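PDB 4CRQ: endo-1,3-beta-glucanase, family GH16 from Zobellia galactanivorans, which probably hydrolyses internal beta-1,3-glucosidic bonds of laminarin-type glucans, the catalytic module alone being modelled here. Local coordinates for residues 5-10 / 17-22; 48-53 / 67-72; 161-166 / 194-199; 103-106 / 112-115. The protein carries 1 engineered substitution. One frame throughout, in Å; residues are numbered along the deposited sequence.

Contact 1: 5-10 / 17-22; sequences LVWQDE and PDWVFE. With CA (calcium ion), chain C.
The two indoles of Trp7 and Trp19 are met mainly at their edges. Near the plane of Trp7 lie Asp18 OD2 and Trp19 CZ2; in the plane of Trp19, at its pyrrole nitrogen, sits Asp9 OD2. The six-membered rings meet obliquely, planes 56° apart, with Trp7 CH2 3.7 Å from Trp19 CZ2. Each indole N-H goes to a carboxylate of the other segment: Trp7 NE1 gives to Asp18 OD2 at 2.9 Å, from above the carboxylate plane, and Trp19 NE1 gives to the anti side of Asp9 OD2 at 2.9 Å, a more bent bond (134°). Trp7 can reach across because its side chain leaves with CG anti to the backbone N (chi1 180°). Its strand 4-9, at the edge of the GH16 jelly roll and paired with strand 220-231, has a classic beta bulge here, Val6 and Trp7 both facing Val229. A leucine in place of Trp7 would probably leave Asp18 OD2 without its donor and open a gap beside Trp19. Asp9 OD2 is gripped further by Gly16 N and by a water, 3.0 Å from Asp9 OD2, that also accepts from Asp18 N. One residue on, Glu10 O binds the calcium ion at 2.3 Å.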
loop_
_atom_site.group_PDB
_atom_site.type_symbol
_atom_site.label_atom_id
_atom_site.label_comp_id
_atom_site.label_asym_id
_atom_site.label_seq_id
_atom_site.Cartn_x
_atom_site.Cartn_y
_atom_site.Cartn_z
ATOM N N LEU A 5 4.058 15.695 13.840
ATOM C CA LEU A 5 3.759 14.256 13.891
ATOM C C LEU A 5 2.428 14.027 14.616
ATOM O O LEU A 5 2.292 14.473 15.769
ATOM C CB LEU A 5 4.895 13.486 14.554
ATOM C CG LEU A 5 4.847 11.960 14.485
ATOM C CD1 LEU A 5 4.966 11.421 13.044
ATOM C CD2 LEU A 5 5.942 11.421 15.387
ATOM N N VAL A 6 1.473 13.357 13.966
ATOM C CA VAL A 6 0.165 13.046 14.598
ATOM C C VAL A 6 -0.006 11.543 14.905
ATOM O O VAL A 6 -0.786 11.178 15.792
ATOM C CB VAL A 6 -1.069 13.626 13.805
ATOM C CG1 VAL A 6 -1.047 15.156 13.804
ATOM C CG2 VAL A 6 -1.155 13.109 12.369
ATOM N N TRP A 7 0.710 10.671 14.191
ATOM C CA TRP A 7 0.619 9.238 14.432
ATOM C C TRP A 7 1.846 8.556 13.904
ATOM O O TRP A 7 2.446 8.989 12.893
ATOM C CB TRP A 7 -0.642 8.650 13.754
ATOM C CG TRP A 7 -0.766 7.173 13.978
ATOM C CD1 TRP A 7 -1.169 6.496 15.138
ATOM C CD2 TRP A 7 -0.436 6.119 13.009
ATOM N NE1 TRP A 7 -1.118 5.131 14.954
ATOM C CE2 TRP A 7 -0.692 4.834 13.685
ATOM C CE3 TRP A 7 0.033 6.107 11.668
ATOM C CZ2 TRP A 7 -0.487 3.591 13.032
ATOM C CZ3 TRP A 7 0.235 4.852 11.029
ATOM C CH2 TRP A 7 -0.024 3.632 11.686
ATOM N N GLN A 8 2.224 7.454 14.553
ATOM C CA GLN A 8 3.327 6.628 14.080
ATOM C C GLN A 8 3.205 5.213 14.570
ATOM O O GLN A 8 2.564 4.964 15.599
ATOM C CB GLN A 8 4.688 7.182 14.557
ATOM C CG GLN A 8 4.815 7.141 16.096
ATOM C CD GLN A 8 5.884 7.993 16.732
ATOM O OE1 GLN A 8 5.584 8.684 17.708
ATOM N NE2 GLN A 8 7.109 7.960 16.219
ATOM N N ASP A 9 3.851 4.307 13.843
ATOM C CA ASP A 9 4.105 2.974 14.357
ATOM C C ASP A 9 5.573 2.741 14.011
ATOM O O ASP A 9 5.914 2.648 12.825
ATOM C CB ASP A 9 3.212 1.854 13.782
ATOM C CG ASP A 9 3.297 0.578 14.636
ATOM O OD1 ASP A 9 4.329 0.386 15.351
ATOM O OD2 ASP A 9 2.349 -0.219 14.614
ATOM N N GLU A 10 6.435 2.676 15.028
ATOM C CA GLU A 10 7.891 2.475 14.871
ATOM C C GLU A 10 8.289 0.989 14.893
ATOM O O GLU A 10 9.456 0.675 14.643
ATOM C CB GLU A 10 8.656 3.204 15.991
ATOM C CG GLU A 10 8.404 4.710 16.028
ATOM C CD GLU A 10 8.847 5.443 14.765
ATOM O OE1 GLU A 10 9.974 5.166 14.281
ATOM O OE2 GLU A 10 8.085 6.300 14.265
ATOM N N PRO A 17 -1.053 -0.982 18.223
ATOM C CA PRO A 17 -2.478 -1.288 18.487
ATOM C C PRO A 17 -3.464 -0.904 17.358
ATOM O O PRO A 17 -4.673 -1.249 17.477
ATOM C CB PRO A 17 -2.769 -0.490 19.773
ATOM C CG PRO A 17 -1.840 0.666 19.694
ATOM C CD PRO A 17 -0.584 0.182 19.007
ATOM N N ASP A 18 -2.975 -0.220 16.310
ATOM C CA ASP A 18 -3.895 0.329 15.279
ATOM C C ASP A 18 -4.036 -0.495 14.007
ATOM O O ASP A 18 -4.643 -0.050 13.049
ATOM C CB ASP A 18 -3.534 1.801 14.994
ATOM C CG ASP A 18 -3.667 2.648 16.226
ATOM O OD1 ASP A 18 -4.748 2.593 16.848
ATOM O OD2 ASP A 18 -2.701 3.350 16.590
ATOM N N TRP A 19 -3.493 -1.707 14.029
ATOM C CA TRP A 19 -3.571 -2.590 12.870
ATOM C C TRP A 19 -4.501 -3.760 13.023
ATOM O O TRP A 19 -4.538 -4.411 14.071
ATOM C CB TRP A 19 -2.184 -3.123 12.549
ATOM C CG TRP A 19 -1.173 -2.049 12.234
ATOM C CD1 TRP A 19 -0.239 -1.483 13.098
ATOM C CD2 TRP A 19 -0.953 -1.375 10.935
ATOM N NE1 TRP A 19 0.522 -0.538 12.446
ATOM C CE2 TRP A 19 0.145 -0.420 11.152
ATOM C CE3 TRP A 19 -1.537 -1.466 9.653
ATOM C CZ2 TRP A 19 0.630 0.400 10.121
ATOM C CZ3 TRP A 19 -1.043 -0.633 8.630
ATOM C CH2 TRP A 19 0.020 0.278 8.861
ATOM N N VAL A 20 -5.245 -4.021 11.950
ATOM C CA VAL A 20 -6.152 -5.160 11.778
ATOM C C VAL A 20 -5.543 -6.011 10.679
ATOM O O VAL A 20 -5.089 -5.476 9.642
ATOM C CB VAL A 20 -7.572 -4.672 11.374
ATOM C CG1 VAL A 20 -8.507 -5.813 10.974
ATOM C CG2 VAL A 20 -8.172 -3.847 12.506
ATOM N N PHE A 21 -5.540 -7.324 10.872
ATOM C CA PHE A 21 -4.962 -8.262 9.897
ATOM C C PHE A 21 -6.065 -8.887 9.083
ATOM O O PHE A 21 -7.078 -9.310 9.632
ATOM C CB PHE A 21 -4.141 -9.319 10.633
ATOM C CG PHE A 21 -2.984 -8.720 11.371
ATOM C CD1 PHE A 21 -3.159 -8.213 12.677
ATOM C CD2 PHE A 21 -1.720 -8.627 10.767
ATOM C CE1 PHE A 21 -2.096 -7.631 13.372
ATOM C CE2 PHE A 21 -0.648 -8.044 11.468
ATOM C CZ PHE A 21 -0.837 -7.546 12.765
ATOM N N GLU A 22 -5.863 -8.935 7.773
ATOM C CA GLU A 22 -6.812 -9.592 6.862
ATOM C C GLU A 22 -6.335 -11.011 6.593
ATOM O O GLU A 22 -5.137 -11.301 6.696
ATOM C CB GLU A 22 -6.999 -8.764 5.595
ATOM C CG GLU A 22 -7.763 -7.488 5.925
ATOM C CD GLU A 22 -7.974 -6.607 4.739
ATOM O OE1 GLU A 22 -7.003 -6.023 4.254
ATOM O OE2 GLU A 22 -9.148 -6.500 4.311
HETATM CA CA CA C . 11.486 0.819 13.517
HETATM O O HOH W 1 -0.306 0.900 15.520
HETATM O O HOH W 2 11.641 3.132 13.787
HETATM O O HOH W 3 11.974 0.574 16.039
HETATM O O HOH W 4 13.919 0.713 14.219
#

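Contact 2: 48-53 / 67-72; sequences GNLVIT and ARMKTQ. With CA (calcium ion), chain C; ACT (acetate ion), chain F.
This is an apolar contact inside the hairpin of strands 49-59 and 62-70, where the two antiparallel strands splay apart and side chains fill the opening. Ile52 and Ala67 still lie close, CA to CA 5.9 Å, but between Leu50 CA and Met69 CA the distance has grown to 10.9 Å. Leu50 and Met69 span it tip to tip: Leu50 CD2 is 3.7 Å from Met69 SD, and the bend at chi3 (65°) turns Met69 CE back against both leucine methyls. Nearer the closed end, Ile52 CG2 rests on Ala67 CB at 3.9 Å. Trp19 and Phe21 also touch Met69, and two residues before Leu50 the carbonyl of Gly48 binds the calcium ion. Alternate residues of 67-72 turn the other way. There Lys70 NZ donates to Gln72 OE1 at 2.7 Å, nearly along the C=O axis, and to an acetate oxygen, OXT, at 3.0 Å, while Arg68 NH2 holds acetate O. A methionine replacing Lys70 would probably leave Gln72 OE1 without this donor and remove one of the two described bonds to the acetate. Arg68 and Lys70, partly balanced by Glu22, probably make this face receptive to an anion, here one likely from the crystallisation liquor.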
loop_
_atom_site.group_PDB
_atom_site.type_symbol
_atom_site.label_atom_id
_atom_site.label_comp_id
_atom_site.label_asym_id
_atom_site.label_seq_id
_atom_site.Cartn_x
_atom_site.Cartn_y
_atom_site.Cartn_z
ATOM N N GLY A 48 13.351 -4.020 15.148
ATOM C CA GLY A 48 12.705 -2.727 14.911
ATOM C C GLY A 48 11.979 -2.557 13.589
ATOM O O GLY A 48 11.641 -1.427 13.223
ATOM N N ASN A 49 11.732 -3.648 12.871
ATOM C CA ASN A 49 11.006 -3.568 11.631
ATOM C C ASN A 49 9.789 -4.472 11.671
ATOM O O ASN A 49 9.868 -5.605 12.219
ATOM C CB ASN A 49 11.847 -4.099 10.440
ATOM C CG ASN A 49 12.983 -3.188 10.050
ATOM O OD1 ASN A 49 12.858 -2.420 9.121
ATOM N ND2 ASN A 49 14.089 -3.257 10.768
ATOM N N LEU A 50 8.697 -4.008 11.068
ATOM C CA LEU A 50 7.653 -4.928 10.633
ATOM C C LEU A 50 8.231 -5.771 9.483
ATOM O O LEU A 50 8.858 -5.243 8.554
ATOM C CB LEU A 50 6.420 -4.171 10.126
ATOM C CG LEU A 50 5.322 -4.952 9.386
ATOM C CD1 LEU A 50 4.648 -5.903 10.368
ATOM C CD2 LEU A 50 4.334 -3.998 8.719
ATOM N N VAL A 51 8.025 -7.082 9.562
ATOM C CA VAL A 51 8.461 -7.989 8.496
ATOM C C VAL A 51 7.207 -8.656 7.968
ATOM O O VAL A 51 6.546 -9.394 8.714
ATOM C CB VAL A 51 9.493 -9.042 8.997
ATOM C CG1 VAL A 51 9.991 -9.923 7.847
ATOM C CG2 VAL A 51 10.653 -8.354 9.730
ATOM N N ILE A 52 6.871 -8.411 6.692
ATOM C CA ILE A 52 5.799 -9.169 6.015
ATOM C C ILE A 52 6.520 -10.180 5.131
ATOM O O ILE A 52 7.313 -9.807 4.223
ATOM C CB ILE A 52 4.850 -8.275 5.198
ATOM C CG1 ILE A 52 4.017 -7.361 6.129
ATOM C CG2 ILE A 52 3.981 -9.120 4.220
ATOM C CD1 ILE A 52 3.203 -6.313 5.392
ATOM N N THR A 53 6.236 -11.462 5.377
ATOM C CA THR A 53 6.915 -12.533 4.650
ATOM C C THR A 53 5.974 -13.267 3.708
ATOM O O THR A 53 4.942 -13.772 4.157
ATOM C CB THR A 53 7.565 -13.555 5.636
ATOM O OG1 THR A 53 8.431 -12.867 6.546
ATOM C CG2 THR A 53 8.372 -14.632 4.875
ATOM N N ALA A 67 0.966 -11.467 4.205
ATOM C CA ALA A 67 0.156 -10.692 5.136
ATOM C C ALA A 67 -0.348 -9.409 4.513
ATOM O O ALA A 67 0.275 -8.864 3.610
ATOM C CB ALA A 67 0.939 -10.369 6.400
ATOM N N ARG A 68 -1.497 -8.963 5.009
ATOM C CA ARG A 68 -2.141 -7.719 4.623
ATOM C C ARG A 68 -2.720 -7.122 5.902
ATOM O O ARG A 68 -3.473 -7.788 6.623
ATOM C CB ARG A 68 -3.231 -7.956 3.561
ATOM C CG ARG A 68 -4.057 -6.709 3.222
ATOM C CD ARG A 68 -4.870 -6.947 1.949
ATOM N NE ARG A 68 -5.967 -5.982 1.783
ATOM C CZ ARG A 68 -6.521 -5.643 0.608
ATOM N NH1 ARG A 68 -6.054 -6.159 -0.540
ATOM N NH2 ARG A 68 -7.524 -4.775 0.583
ATOM N N MET A 69 -2.361 -5.866 6.174
ATOM C CA MET A 69 -2.732 -5.173 7.403
ATOM C C MET A 69 -3.330 -3.820 7.098
ATOM O O MET A 69 -2.925 -3.197 6.135
ATOM C CB MET A 69 -1.456 -4.910 8.191
ATOM C CG MET A 69 -0.664 -6.109 8.614
ATOM S SD MET A 69 1.029 -5.618 9.004
ATOM C CE MET A 69 0.865 -4.534 10.446
ATOM N N LYS A 70 -4.273 -3.348 7.912
ATOM C CA LYS A 70 -4.925 -2.056 7.677
ATOM C C LYS A 70 -5.215 -1.383 9.000
ATOM O O LYS A 70 -5.327 -2.078 10.016
ATOM C CB LYS A 70 -6.214 -2.270 6.827
ATOM C CG LYS A 70 -7.255 -3.136 7.536
ATOM C CD LYS A 70 -8.493 -3.441 6.697
ATOM C CE LYS A 70 -9.449 -4.338 7.470
ATOM N NZ LYS A 70 -10.713 -4.577 6.712
ATOM N N THR A 71 -5.346 -0.050 8.979
ATOM C CA THR A 71 -5.699 0.687 10.188
ATOM C C THR A 71 -7.207 0.987 10.224
ATOM O O THR A 71 -7.659 1.756 11.082
ATOM C CB THR A 71 -4.893 2.004 10.326
ATOM O OG1 THR A 71 -5.257 2.920 9.289
ATOM C CG2 THR A 71 -3.401 1.740 10.268
ATOM N N GLN A 72 -7.980 0.405 9.295
ATOM C CA GLN A 72 -9.437 0.635 9.240
ATOM C C GLN A 72 -10.134 0.482 10.598
ATOM O O GLN A 72 -9.945 -0.551 11.261
ATOM C CB GLN A 72 -10.077 -0.260 8.174
ATOM C CG GLN A 72 -11.577 -0.047 7.998
ATOM C CD GLN A 72 -12.134 -0.931 6.907
ATOM O OE1 GLN A 72 -11.580 -1.999 6.622
ATOM N NE2 GLN A 72 -13.227 -0.495 6.280
HETATM CA CA CA C . 11.486 0.819 13.517
HETATM C C ACT F . -10.531 -3.853 2.968
HETATM O O ACT F . -9.431 -4.440 2.902
HETATM O OXT ACT F . -11.416 -4.030 3.853
HETATM C CH3 ACT F . -10.793 -2.870 1.898
HETATM O O HOH W 3 11.974 0.574 16.039
HETATM O O HOH W 2 11.641 3.132 13.787
HETATM O O HOH W 4 13.919 0.713 14.219
#

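Contact 3: 161-166 / 194-199; sequences VEWDAN and NEFFIL
In the GH16 jelly roll, strands 156-163 and 196-204 are not paired with each other, and Trp163, last of the first, reaches Phe196 on the second. The backbones stand well apart, Trp163 CA to Phe196 CA being 11.1 Å, and the side chains bridge the distance. Trp163 CG lies anti to the backbone N (chi1 168°), which carries the far corner of the ring, CH2, to 3.5 Å from Phe196 CD1. The side chains cross at about a right angle, the ring planes lie 73° apart, and the approach is oblique from both rings. At the indole edge, near its plane, Asn194 O comes to 3.3 Å of Trp163 CH2; this carbonyl is buried by the contact and has no hydrogen-bond partner in the model. The indole nitrogen is tied down by NE1 donating to Phe192 O, and Tyr79 packs edge-to-face with the ring. Right after Trp163 the chain reverses into strand 167-172 through an Asx turn: Asp164 OD1 accepts from Asn166 N at 2.8 Å, met from above the carboxylate plane, and takes Ser167 N as well. Val161 and Trp163 rest on Ile168 and Ile82, and Ile198 likewise packs on Ile82.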
loop_
_atom_site.group_PDB
_atom_site.type_symbol
_atom_site.label_atom_id
_atom_site.label_comp_id
_atom_site.label_asym_id
_atom_site.label_seq_id
_atom_site.Cartn_x
_atom_site.Cartn_y
_atom_site.Cartn_z
ATOM N N VAL A 161 3.454 10.469 0.405
ATOM C CA VAL A 161 2.593 11.373 -0.327
ATOM C C VAL A 161 2.348 12.584 0.529
ATOM O O VAL A 161 2.249 12.436 1.755
ATOM C CB VAL A 161 1.216 10.769 -0.741
ATOM C CG1 VAL A 161 1.401 9.753 -1.844
ATOM C CG2 VAL A 161 0.425 10.232 0.477
ATOM N N GLU A 162 2.262 13.758 -0.087
ATOM C CA GLU A 162 1.749 14.958 0.594
ATOM C C GLU A 162 0.368 15.211 0.000
ATOM O O GLU A 162 0.231 15.412 -1.215
ATOM C CB GLU A 162 2.639 16.171 0.407
ATOM C CG GLU A 162 3.909 16.119 1.222
ATOM C CD GLU A 162 4.854 17.277 0.957
ATOM O OE1 GLU A 162 4.591 18.151 0.093
ATOM O OE2 GLU A 162 5.896 17.304 1.630
ATOM N N TRP A 163 -0.644 15.187 0.865
ATOM C CA TRP A 163 -2.032 15.299 0.478
ATOM C C TRP A 163 -2.679 16.465 1.165
ATOM O O TRP A 163 -2.698 16.486 2.374
ATOM C CB TRP A 163 -2.675 13.964 0.842
ATOM C CG TRP A 163 -4.177 13.840 0.832
ATOM C CD1 TRP A 163 -5.106 14.477 -0.007
ATOM C CD2 TRP A 163 -4.963 12.982 1.698
ATOM N NE1 TRP A 163 -6.387 14.081 0.291
ATOM C CE2 TRP A 163 -6.373 13.179 1.314
ATOM C CE3 TRP A 163 -4.655 12.089 2.736
ATOM C CZ2 TRP A 163 -7.413 12.505 1.954
ATOM C CZ3 TRP A 163 -5.714 11.419 3.376
ATOM C CH2 TRP A 163 -7.065 11.626 2.990
ATOM N N ASP A 164 -3.181 17.441 0.407
ATOM C CA ASP A 164 -3.931 18.568 0.989
ATOM C C ASP A 164 -5.281 18.681 0.261
ATOM O O ASP A 164 -5.626 17.821 -0.574
ATOM C CB ASP A 164 -3.110 19.868 0.943
ATOM C CG ASP A 164 -2.758 20.313 -0.456
ATOM O OD1 ASP A 164 -3.453 20.026 -1.453
ATOM O OD2 ASP A 164 -1.720 20.980 -0.511
ATOM N N ALA A 165 -6.039 19.733 0.558
ATOM C CA ALA A 165 -7.342 19.935 -0.082
ATOM C C ALA A 165 -7.261 20.095 -1.619
ATOM O O ALA A 165 -8.235 19.831 -2.325
ATOM C CB ALA A 165 -8.046 21.129 0.549
ATOM N N ASN A 166 -6.101 20.511 -2.127
ATOM C CA ASN A 166 -5.929 20.831 -3.561
ATOM C C ASN A 166 -5.143 19.846 -4.416
ATOM O O ASN A 166 -5.306 19.836 -5.645
ATOM C CB ASN A 166 -5.272 22.213 -3.696
ATOM C CG ASN A 166 -6.155 23.323 -3.178
ATOM O OD1 ASN A 166 -7.362 23.339 -3.423
ATOM N ND2 ASN A 166 -5.560 24.259 -2.455
ATOM N N ASN A 194 -12.097 13.276 2.101
ATOM C CA ASN A 194 -12.608 12.486 3.220
ATOM C C ASN A 194 -11.470 11.793 3.976
ATOM O O ASN A 194 -10.301 11.878 3.551
ATOM C CB ASN A 194 -13.626 11.462 2.696
ATOM C CG ASN A 194 -14.874 12.096 2.061
ATOM O OD1 ASN A 194 -15.392 11.599 1.045
ATOM N ND2 ASN A 194 -15.374 13.174 2.658
ATOM N N GLU A 195 -11.799 11.109 5.079
ATOM C CA GLU A 195 -10.795 10.372 5.855
ATOM C C GLU A 195 -10.461 9.037 5.188
ATOM O O GLU A 195 -11.347 8.343 4.676
ATOM C CB GLU A 195 -11.228 10.126 7.304
ATOM C CG GLU A 195 -11.304 11.402 8.113
ATOM C CD GLU A 195 -11.268 11.192 9.611
ATOM O OE1 GLU A 195 -10.930 10.104 10.100
ATOM O OE2 GLU A 195 -11.574 12.146 10.330
ATOM N N PHE A 196 -9.175 8.693 5.206
ATOM C CA PHE A 196 -8.652 7.448 4.631
ATOM C C PHE A 196 -7.857 6.669 5.677
ATOM O O PHE A 196 -7.182 7.284 6.509
ATOM C CB PHE A 196 -7.697 7.727 3.431
ATOM C CG PHE A 196 -8.378 8.094 2.108
ATOM C CD1 PHE A 196 -9.300 9.152 1.991
ATOM C CD2 PHE A 196 -8.042 7.374 0.950
ATOM C CE1 PHE A 196 -9.885 9.440 0.755
ATOM C CE2 PHE A 196 -8.613 7.659 -0.282
ATOM C CZ PHE A 196 -9.541 8.696 -0.388
ATOM N N PHE A 197 -7.908 5.336 5.647
ATOM C CA PHE A 197 -7.079 4.490 6.525
ATOM C C PHE A 197 -5.884 3.947 5.702
ATOM O O PHE A 197 -5.894 4.016 4.454
ATOM C CB PHE A 197 -7.890 3.370 7.201
ATOM C CG PHE A 197 -8.576 2.415 6.241
ATOM C CD1 PHE A 197 -7.908 1.259 5.753
ATOM C CD2 PHE A 197 -9.914 2.645 5.826
ATOM C CE1 PHE A 197 -8.548 0.366 4.881
ATOM C CE2 PHE A 197 -10.558 1.754 4.939
ATOM C CZ PHE A 197 -9.869 0.615 4.473
ATOM N N ILE A 198 -4.868 3.409 6.378
ATOM C CA ILE A 198 -3.626 2.936 5.740
ATOM C C ILE A 198 -3.586 1.398 5.624
ATOM O O ILE A 198 -4.119 0.702 6.539
ATOM C CB ILE A 198 -2.424 3.439 6.570
ATOM C CG1 ILE A 198 -2.354 4.977 6.515
ATOM C CG2 ILE A 198 -1.077 2.856 6.066
ATOM C CD1 ILE A 198 -1.406 5.635 7.524
ATOM N N LEU A 199 -2.950 0.894 4.556
ATOM C CA LEU A 199 -2.734 -0.545 4.356
ATOM C C LEU A 199 -1.293 -0.814 3.970
ATOM O O LEU A 199 -0.636 0.013 3.303
ATOM C CB LEU A 199 -3.633 -1.101 3.223
ATOM C CG LEU A 199 -5.153 -0.874 3.362
ATOM C CD1 LEU A 199 -5.595 0.360 2.590
ATOM C CD2 LEU A 199 -5.935 -2.072 2.847
#

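Contact 4: 103-106 / 112-115; sequences NNIT and ACGE
Cys113 is wedged between Asn104 and Ile105, and these three residues make the contact. The amide oxygen Asn104 OD1 comes down on the backbone end of the cysteine, 3.2 Å from Cys113 CA and 3.3 Å from Cys113 CB, a close meeting of oxygen with carbon. From the other neighbour, Ile105 CA is 3.6 Å from Cys113 CB, and the isoleucine lies along the thiol with CG1 3.7 Å from Cys113 SG and CD1 at 3.9 Å from the same sulfur. Cys113 SG stands between its own backbone N and carbonyl carbon (chi1 60°), a position that lays the sulfur against the isoleucine. A second shell fixes these groups. Asn104 ND2 donates to Glu191 OE1, which probably fixes the amide's rotation and presents OD1 to the cysteine; although Asn104 occupies the N-cap position of helix 105-108, its side chain makes no capping bond. Ile105 also touches Phe197 and Gln72. Beyond Cys113, Gly114 turns with positive phi and pairs its backbone with Gly102, and Glu115 OE1 takes a hydrogen bond from Trp110 NE1. The contact thus closes the loop and short helix that connect antiparallel strands 94-102 and 115-117, the latter bearing Glu115 and Asp117 in a Glu-Ile-Asp sequence consistent with the first part of the Glu-x-Asp-x-(x)-Glu active-site signature of GH16 enzymes.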
loop_
_atom_site.group_PDB
_atom_site.type_symbol
_atom_site.label_atom_id
_atom_site.label_comp_id
_atom_site.label_asym_id
_atom_site.label_seq_id
_atom_site.Cartn_x
_atom_site.Cartn_y
_atom_site.Cartn_z
ATOM N N ASN A 103 -12.390 5.682 4.269
ATOM C CA ASN A 103 -13.242 5.079 5.325
ATOM C C ASN A 103 -14.614 4.668 4.828
ATOM O O ASN A 103 -15.192 3.690 5.320
ATOM C CB ASN A 103 -13.481 6.059 6.467
ATOM C CG ASN A 103 -12.311 6.168 7.418
ATOM O OD1 ASN A 103 -11.296 5.461 7.294
ATOM N ND2 ASN A 103 -12.448 7.057 8.382
ATOM N N ASN A 104 -15.146 5.417 3.854
ATOM C CA ASN A 104 -16.519 5.152 3.377
ATOM C C ASN A 104 -16.657 3.941 2.428
ATOM O O ASN A 104 -17.740 3.718 1.858
ATOM C CB ASN A 104 -17.151 6.426 2.783
ATOM C CG ASN A 104 -16.471 6.899 1.501
ATOM O OD1 ASN A 104 -15.443 6.348 1.063
ATOM N ND2 ASN A 104 -17.037 7.934 0.899
ATOM N N ILE A 105 -15.573 3.171 2.265
ATOM C CA ILE A 105 -15.597 1.936 1.459
ATOM C C ILE A 105 -16.765 1.037 1.910
ATOM O O ILE A 105 -17.398 0.365 1.097
ATOM C CB ILE A 105 -14.226 1.186 1.487
ATOM C CG1 ILE A 105 -14.189 0.087 0.402
ATOM C CG2 ILE A 105 -13.841 0.677 2.896
ATOM C CD1 ILE A 105 -12.836 -0.535 0.123
ATOM N N THR A 106 -17.036 1.043 3.221
ATOM C CA THR A 106 -18.124 0.240 3.808
ATOM C C THR A 106 -19.523 0.653 3.317
ATOM O O THR A 106 -20.460 -0.158 3.385
ATOM C CB THR A 106 -18.067 0.254 5.348
ATOM O OG1 THR A 106 -18.014 1.614 5.805
ATOM C CG2 THR A 106 -16.830 -0.512 5.855
ATOM N N ALA A 112 -15.310 4.084 -5.650
ATOM C CA ALA A 112 -15.948 5.339 -5.208
ATOM C C ALA A 112 -15.344 5.857 -3.909
ATOM O O ALA A 112 -15.284 7.057 -3.732
ATOM C CB ALA A 112 -17.453 5.206 -5.064
ATOM N N CYS A 113 -14.902 4.955 -3.016
ATOM C CA CYS A 113 -14.273 5.346 -1.749
ATOM C C CYS A 113 -12.956 6.108 -1.930
ATOM O O CYS A 113 -12.543 6.849 -1.042
ATOM C CB CYS A 113 -14.004 4.120 -0.887
ATOM S SG CYS A 113 -12.911 2.907 -1.665
ATOM N N GLY A 114 -12.308 5.896 -3.082
ATOM C CA GLY A 114 -11.003 6.482 -3.401
ATOM C C GLY A 114 -9.889 5.603 -2.852
ATOM O O GLY A 114 -10.034 4.924 -1.821
ATOM N N GLU A 115 -8.767 5.617 -3.554
ATOM C CA GLU A 115 -7.590 4.872 -3.173
ATOM C C GLU A 115 -6.358 5.684 -3.506
ATOM O O GLU A 115 -6.244 6.216 -4.608
ATOM C CB GLU A 115 -7.552 3.546 -3.932
ATOM C CG GLU A 115 -6.325 2.656 -3.651
ATOM C CD GLU A 115 -6.278 1.376 -4.490
ATOM O OE1 GLU A 115 -7.323 0.907 -4.991
ATOM O OE2 GLU A 115 -5.188 0.795 -4.669
#

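How the contacts relate
Contacts 1, 2 and 3 are buried, whereas contact 4 is partly buried on a connecting loop. Contacts 1 and 2 share the calcium ion, bound by Glu10 O, Gly48 O and Asp225 O, and their strands 20-22 and 62-70 are neighbours, joined by the Glu22-Arg68 salt bridge. Strand 62-70 also pairs with strand 196-204 of contact 3, with Thr71 beside Ile198; that isoleucine also packs against both tryptophans of contact 1. Contact 3 meets contact 4 where Phe196 reaches Cys113 and Gly114. Chemistry follows place: the buried contacts rely on aromatic and aliphatic packing around the strands, with indole-carboxylate bonds added in contact 1, whereas contact 4, on its loop, packs an amide and an isoleucine against a thiol residue.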